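Local coordinates for protein nidogen-1 (Mus musculus, PDB 1GL4) that helps link basement-membrane components, binding laminin, collagen IV and perlecan, and is represented here by its G2 beta-barrel domain with a preceding EGF-like module, at residues A[46-51]-A[80-85]; A[135-140]-A[228-233]. One frame throughout, in Å; residues are numbered along the deposited sequence.

In the fold
Two strand pairings in one antiparallel-rich beta-barrel show how the same backbone pattern serves different places in a fold. Contact 1 ties the start of strand 49-62 to the end of strand 69-81, the two arms of a beta hairpin, where the barrel meets the chain arriving from the EGF-like module. Contact 2 joins strands 133-142 and 221-232, far apart in sequence. The contacts do not touch: their centres are 24 Å apart. Contact 1 lies beside Tyr79, involved in perlecan binding (side chains of Pro49 and Tyr79 about 3 Å apart); its Gln50 side chain is about 11 Å from the zinc ion bound by Asp159, His161 and His163. Contact 2 lies away from the perlecan-binding residues and the zinc.

Contact 1 (A[46-51]-A[80-85]); sequences EGSPQR and VVMNHG
Gln50 N donates to Val80 O in a short bond of 2.7 Å, and Val80 N answers to Gln50 O, which makes the two residues an antiparallel hydrogen-bonded pair. The side chain of Gln50 turns to the same face as that of Val80. Its CG, anti to the carbonyl carbon (chi1 -67°), lies 4.0 Å from Met82 SD, the two side chains crossing at a slant. Chi2 (-64°) folds CD back, and from there NE2 donates to Ser48 OG at 3.0 Å, with the serine oxygen in the plane of the amide; this bond helps fix the rotation of the amide. Ser48 OG is also hydrogen-bonded to Ala45 O.

Met82 is pressed closer at its root, where CG lies 3.2 Å from Ser48 O, the same oxygen that accepts from Met82 N at 2.9 Å. That N-H points almost straight at the oxygen, although the nitrogen stands above the carbonyl plane. The end of the Met82 side chain leads away from 46-51, and the side chain also touches Val44, Thr37 and Phe116.

Pro49, which has no N-H to give, falls at the neighbouring non-hydrogen-bonded pair with Val81, where its CA makes a CA-H...O contact with Val80 O. Its CB meets Val81 CG2 loosely at 4.4 Å, and its side chain also touches Tyr79, a residue involved in perlecan binding. Before the strand begins, Gly47 CA approaches Met82 O at 3.4 Å in another CA-H...O contact. The whole is the open end of an antiparallel beta hairpin, 49-62 with 69-81, where the chain enters the G2 beta-barrel from the EGF-like module.

Contact 2 (A[135-140]-A[228-233]); sequences TRQAEV and RQTITF
Arg228 opens an antiparallel strand pairing of the G2 beta-barrel by meeting Glu139 in a hydrogen-bonded pair, with a salt bridge between their side chains on the same face. Chi3 (-66°) turns NE, and NH2 meets the anti lone pair of Glu139 OE2 at 3.0 Å. The carboxylate stands nearly perpendicular to the guanidinium, 87° between planes; Lys148 shares OE2, while Gln226 and Thr141 take Arg228 NH1. Gln229 turns to the other face, its CB against Ala138 CB at 3.9 Å. There Gln229 OE1 accepts from both NE (3.0 Å) and NH2 (3.1 Å) of Arg136, while Gln229 NE2 is hydrogen-bonded to Ser201 OG and Pro107 O receives Arg136 NH1. Thr230 returns to the face of Arg228 and exchanges two backbone bonds with Gln137. Ile231, on the face of Gln229, packs against Ile111 and Trp114 of helix 107-115, with Arg136 CG 4.3 Å from its CG1. Thr232 closes the pairing with Thr135, whose OG1 bonds Gln154; the two threonines lie side by side. One water donates to Thr230 O, accepts from Gln137 NE2 at 2.8 Å and hydrogen-bonds Thr232 OG1 at 3.0 Å.

Contact 1 (A[46-51]-A[80-85])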
loop_
_atom_site.group_PDB
_atom_site.type_symbol
_atom_site.label_atom_id
_atom_site.label_comp_id
_atom_site.label_asym_id
_atom_site.label_seq_id
_atom_site.Cartn_x
_atom_site.Cartn_y
_atom_site.Cartn_z
ATOM N N GLU A 46 3.563 -11.499 -13.501
ATOM C CA GLU A 46 4.700 -11.204 -12.639
ATOM C C GLU A 46 5.409 -9.935 -13.115
ATOM O O GLU A 46 5.473 -9.673 -14.318
ATOM C CB GLU A 46 5.687 -12.375 -12.648
ATOM C CG GLU A 46 5.082 -13.698 -12.202
ATOM C CD GLU A 46 6.110 -14.813 -12.123
ATOM O OE1 GLU A 46 6.897 -14.966 -13.082
ATOM O OE2 GLU A 46 6.127 -15.539 -11.107
ATOM N N GLY A 47 5.921 -9.150 -12.165
ATOM C CA GLY A 47 6.631 -7.916 -12.482
ATOM C C GLY A 47 5.812 -6.777 -13.079
ATOM O O GLY A 47 6.364 -5.767 -13.531
ATOM N N SER A 48 4.493 -6.915 -13.063
ATOM C CA SER A 48 3.624 -5.899 -13.643
ATOM C C SER A 48 3.088 -4.863 -12.659
ATOM O O SER A 48 2.918 -5.145 -11.468
ATOM C CB SER A 48 2.425 -6.573 -14.314
ATOM O OG SER A 48 1.560 -7.142 -13.338
ATOM N N PRO A 49 2.828 -3.638 -13.149
ATOM C CA PRO A 49 2.288 -2.572 -12.298
ATOM C C PRO A 49 0.806 -2.907 -12.086
ATOM O O PRO A 49 0.159 -3.450 -12.991
ATOM C CB PRO A 49 2.441 -1.312 -13.160
ATOM C CG PRO A 49 3.573 -1.640 -14.083
ATOM C CD PRO A 49 3.296 -3.094 -14.436
ATOM N N GLN A 50 0.274 -2.601 -10.906
ATOM C CA GLN A 50 -1.138 -2.855 -10.616
ATOM C C GLN A 50 -1.718 -1.663 -9.866
ATOM O O GLN A 50 -1.008 -0.983 -9.123
ATOM C CB GLN A 50 -1.314 -4.118 -9.765
ATOM C CG GLN A 50 -0.937 -5.439 -10.449
ATOM C CD GLN A 50 -1.817 -5.768 -11.650
ATOM O OE1 GLN A 50 -3.037 -5.582 -11.615
ATOM N NE2 GLN A 50 -1.200 -6.278 -12.714
ATOM N N ARG A 51 -3.008 -1.412 -10.069
ATOM C CA ARG A 51 -3.678 -0.303 -9.406
ATOM C C ARG A 51 -4.884 -0.785 -8.607
ATOM O O ARG A 51 -5.562 -1.729 -9.008
ATOM C CB ARG A 51 -4.118 0.733 -10.444
ATOM C CG ARG A 51 -2.956 1.402 -11.160
ATOM C CD ARG A 51 -3.423 2.420 -12.195
ATOM N NE ARG A 51 -4.119 1.794 -13.314
ATOM C CZ ARG A 51 -4.544 2.447 -14.391
ATOM N NH1 ARG A 51 -4.345 3.755 -14.503
ATOM N NH2 ARG A 51 -5.171 1.790 -15.357
ATOM N N VAL A 80 1.270 -0.165 -7.166
ATOM C CA VAL A 80 2.329 -1.103 -6.787
ATOM C C VAL A 80 2.839 -1.845 -8.018
ATOM O O VAL A 80 2.120 -1.979 -9.012
ATOM C CB VAL A 80 1.829 -2.182 -5.795
ATOM C CG1 VAL A 80 1.398 -1.554 -4.497
ATOM C CG2 VAL A 80 0.672 -2.946 -6.411
ATOM N N VAL A 81 4.078 -2.320 -7.953
ATOM C CA VAL A 81 4.655 -3.097 -9.040
ATOM C C VAL A 81 4.986 -4.473 -8.462
ATOM O O VAL A 81 5.751 -4.581 -7.496
ATOM C CB VAL A 81 5.953 -2.464 -9.594
ATOM C CG1 VAL A 81 6.532 -3.362 -10.692
ATOM C CG2 VAL A 81 5.662 -1.075 -10.163
ATOM N N MET A 82 4.418 -5.525 -9.047
ATOM C CA MET A 82 4.662 -6.872 -8.547
ATOM C C MET A 82 6.152 -7.149 -8.363
ATOM O O MET A 82 6.971 -6.849 -9.237
ATOM C CB MET A 82 4.062 -7.927 -9.491
ATOM C CG MET A 82 2.563 -7.784 -9.749
ATOM S SD MET A 82 1.513 -7.803 -8.268
ATOM C CE MET A 82 2.124 -9.313 -7.411
ATOM N N ASN A 83 6.484 -7.713 -7.205
ATOM C CA ASN A 83 7.851 -8.079 -6.845
ATOM C C ASN A 83 8.760 -6.923 -6.413
ATOM O O ASN A 83 9.938 -7.143 -6.123
ATOM C CB ASN A 83 8.514 -8.863 -7.987
ATOM C CG ASN A 83 9.500 -9.907 -7.485
ATOM O OD1 ASN A 83 10.250 -10.493 -8.266
ATOM N ND2 ASN A 83 9.497 -10.151 -6.177
ATOM N N HIS A 84 8.238 -5.698 -6.374
ATOM C CA HIS A 84 9.052 -4.567 -5.925
ATOM C C HIS A 84 8.867 -4.366 -4.418
ATOM O O HIS A 84 9.782 -3.928 -3.722
ATOM C CB HIS A 84 8.679 -3.274 -6.664
ATOM C CG HIS A 84 9.246 -3.183 -8.051
ATOM N ND1 HIS A 84 9.478 -1.978 -8.681
ATOM C CD2 HIS A 84 9.590 -4.146 -8.941
ATOM C CE1 HIS A 84 9.940 -2.202 -9.899
ATOM N NE2 HIS A 84 10.016 -3.508 -10.082
ATOM N N GLY A 85 7.667 -4.670 -3.933
ATOM C CA GLY A 85 7.374 -4.554 -2.515
ATOM C C GLY A 85 6.979 -3.196 -1.952
ATOM O O GLY A 85 6.783 -3.073 -0.739
#

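Contact 2 (A[135-140]-A[228-233])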
loop_
_atom_site.group_PDB
_atom_site.type_symbol
_atom_site.label_atom_id
_atom_site.label_comp_id
_atom_site.label_asym_id
_atom_site.label_seq_id
_atom_site.Cartn_x
_atom_site.Cartn_y
_atom_site.Cartn_z
ATOM N N THR A 135 -12.196 -9.957 3.269
ATOM C CA THR A 135 -12.739 -8.938 4.163
ATOM C C THR A 135 -11.717 -8.712 5.273
ATOM O O THR A 135 -11.145 -9.669 5.798
ATOM C CB THR A 135 -14.055 -9.394 4.827
ATOM O OG1 THR A 135 -15.037 -9.661 3.820
ATOM C CG2 THR A 135 -14.577 -8.311 5.769
ATOM N N ARG A 136 -11.493 -7.449 5.621
ATOM C CA ARG A 136 -10.552 -7.083 6.671
ATOM C C ARG A 136 -11.275 -6.311 7.766
ATOM O O ARG A 136 -11.846 -5.249 7.503
ATOM C CB ARG A 136 -9.428 -6.201 6.110
ATOM C CG ARG A 136 -8.387 -5.764 7.155
ATOM C CD ARG A 136 -7.711 -4.433 6.794
ATOM N NE ARG A 136 -6.503 -4.187 7.586
ATOM C CZ ARG A 136 -5.777 -3.072 7.528
ATOM N NH1 ARG A 136 -6.137 -2.080 6.719
ATOM N NH2 ARG A 136 -4.670 -2.957 8.259
ATOM N N GLN A 137 -11.274 -6.854 8.981
ATOM C CA GLN A 137 -11.887 -6.180 10.124
ATOM C C GLN A 137 -10.714 -5.765 11.001
ATOM O O GLN A 137 -9.951 -6.621 11.438
ATOM C CB GLN A 137 -12.773 -7.132 10.936
ATOM C CG GLN A 137 -13.927 -7.780 10.189
ATOM C CD GLN A 137 -14.645 -8.816 11.050
ATOM O OE1 GLN A 137 -15.323 -8.470 12.023
ATOM N NE2 GLN A 137 -14.486 -10.096 10.702
ATOM N N ALA A 138 -10.556 -4.467 11.253
ATOM C CA ALA A 138 -9.452 -4.008 12.090
ATOM C C ALA A 138 -9.878 -3.008 13.162
ATOM O O ALA A 138 -10.872 -2.293 13.014
ATOM C CB ALA A 138 -8.357 -3.397 11.219
ATOM N N GLU A 139 -9.114 -2.971 14.251
ATOM C CA GLU A 139 -9.377 -2.047 15.345
ATOM C C GLU A 139 -8.048 -1.501 15.837
ATOM O O GLU A 139 -7.039 -2.211 15.823
ATOM C CB GLU A 139 -10.077 -2.747 16.511
ATOM C CG GLU A 139 -11.497 -3.193 16.235
ATOM C CD GLU A 139 -12.177 -3.724 17.483
ATOM O OE1 GLU A 139 -13.339 -4.168 17.385
ATOM O OE2 GLU A 139 -11.551 -3.692 18.563
ATOM N N VAL A 140 -8.043 -0.243 16.259
ATOM C CA VAL A 140 -6.830 0.360 16.785
ATOM C C VAL A 140 -7.139 1.127 18.066
ATOM O O VAL A 140 -8.064 1.942 18.116
ATOM C CB VAL A 140 -6.159 1.307 15.752
ATOM C CG1 VAL A 140 -7.093 2.443 15.385
ATOM C CG2 VAL A 140 -4.859 1.849 16.316
ATOM N N ARG A 228 -5.124 -4.469 15.806
ATOM C CA ARG A 228 -5.692 -5.814 15.876
ATOM C C ARG A 228 -6.506 -6.038 14.600
ATOM O O ARG A 228 -7.345 -5.211 14.260
ATOM C CB ARG A 228 -6.606 -5.928 17.104
ATOM C CG ARG A 228 -5.932 -5.576 18.434
ATOM C CD ARG A 228 -6.892 -5.742 19.624
ATOM N NE ARG A 228 -8.001 -4.789 19.591
ATOM C CZ ARG A 228 -7.902 -3.504 19.927
ATOM N NH1 ARG A 228 -6.740 -2.999 20.331
ATOM N NH2 ARG A 228 -8.966 -2.717 19.852
ATOM N N GLN A 229 -6.270 -7.139 13.888
ATOM C CA GLN A 229 -7.023 -7.372 12.657
ATOM C C GLN A 229 -7.348 -8.833 12.327
ATOM O O GLN A 229 -6.615 -9.761 12.684
ATOM C CB GLN A 229 -6.296 -6.708 11.472
ATOM C CG GLN A 229 -4.933 -7.305 11.128
ATOM C CD GLN A 229 -4.094 -6.405 10.215
ATOM O OE1 GLN A 229 -4.591 -5.851 9.229
ATOM N NE2 GLN A 229 -2.810 -6.268 10.541
ATOM N N THR A 230 -8.474 -9.021 11.647
ATOM C CA THR A 230 -8.926 -10.344 11.239
ATOM C C THR A 230 -9.227 -10.289 9.746
ATOM O O THR A 230 -10.038 -9.484 9.288
ATOM C CB THR A 230 -10.181 -10.757 12.017
ATOM O OG1 THR A 230 -9.849 -10.876 13.407
ATOM C CG2 THR A 230 -10.718 -12.097 11.510
ATOM N N ILE A 231 -8.550 -11.148 8.999
ATOM C CA ILE A 231 -8.683 -11.212 7.551
ATOM C C ILE A 231 -9.354 -12.529 7.141
ATOM O O ILE A 231 -8.817 -13.604 7.390
ATOM C CB ILE A 231 -7.278 -11.083 6.910
ATOM C CG1 ILE A 231 -6.711 -9.692 7.237
ATOM C CG2 ILE A 231 -7.344 -11.313 5.398
ATOM C CD1 ILE A 231 -5.246 -9.505 6.886
ATOM N N THR A 232 -10.528 -12.432 6.516
ATOM C CA THR A 232 -11.284 -13.616 6.095
ATOM C C THR A 232 -11.415 -13.740 4.577
ATOM O O THR A 232 -11.554 -12.748 3.867
ATOM C CB THR A 232 -12.693 -13.620 6.719
ATOM O OG1 THR A 232 -13.354 -12.381 6.425
ATOM C CG2 THR A 232 -12.599 -13.791 8.231
ATOM N N PHE A 233 -11.388 -14.974 4.088
ATOM C CA PHE A 233 -11.456 -15.226 2.652
ATOM C C PHE A 233 -11.849 -16.677 2.364
ATOM O O PHE A 233 -12.013 -17.476 3.286
ATOM C CB PHE A 233 -10.085 -14.926 2.035
ATOM C CG PHE A 233 -8.941 -15.613 2.738
ATOM C CD1 PHE A 233 -8.480 -16.855 2.306
ATOM C CD2 PHE A 233 -8.338 -15.025 3.848
ATOM C CE1 PHE A 233 -7.436 -17.502 2.970
ATOM C CE2 PHE A 233 -7.290 -15.665 4.523
ATOM C CZ PHE A 233 -6.838 -16.903 4.086
HETATM O O HOH W 1 -12.706 -10.338 8.514
#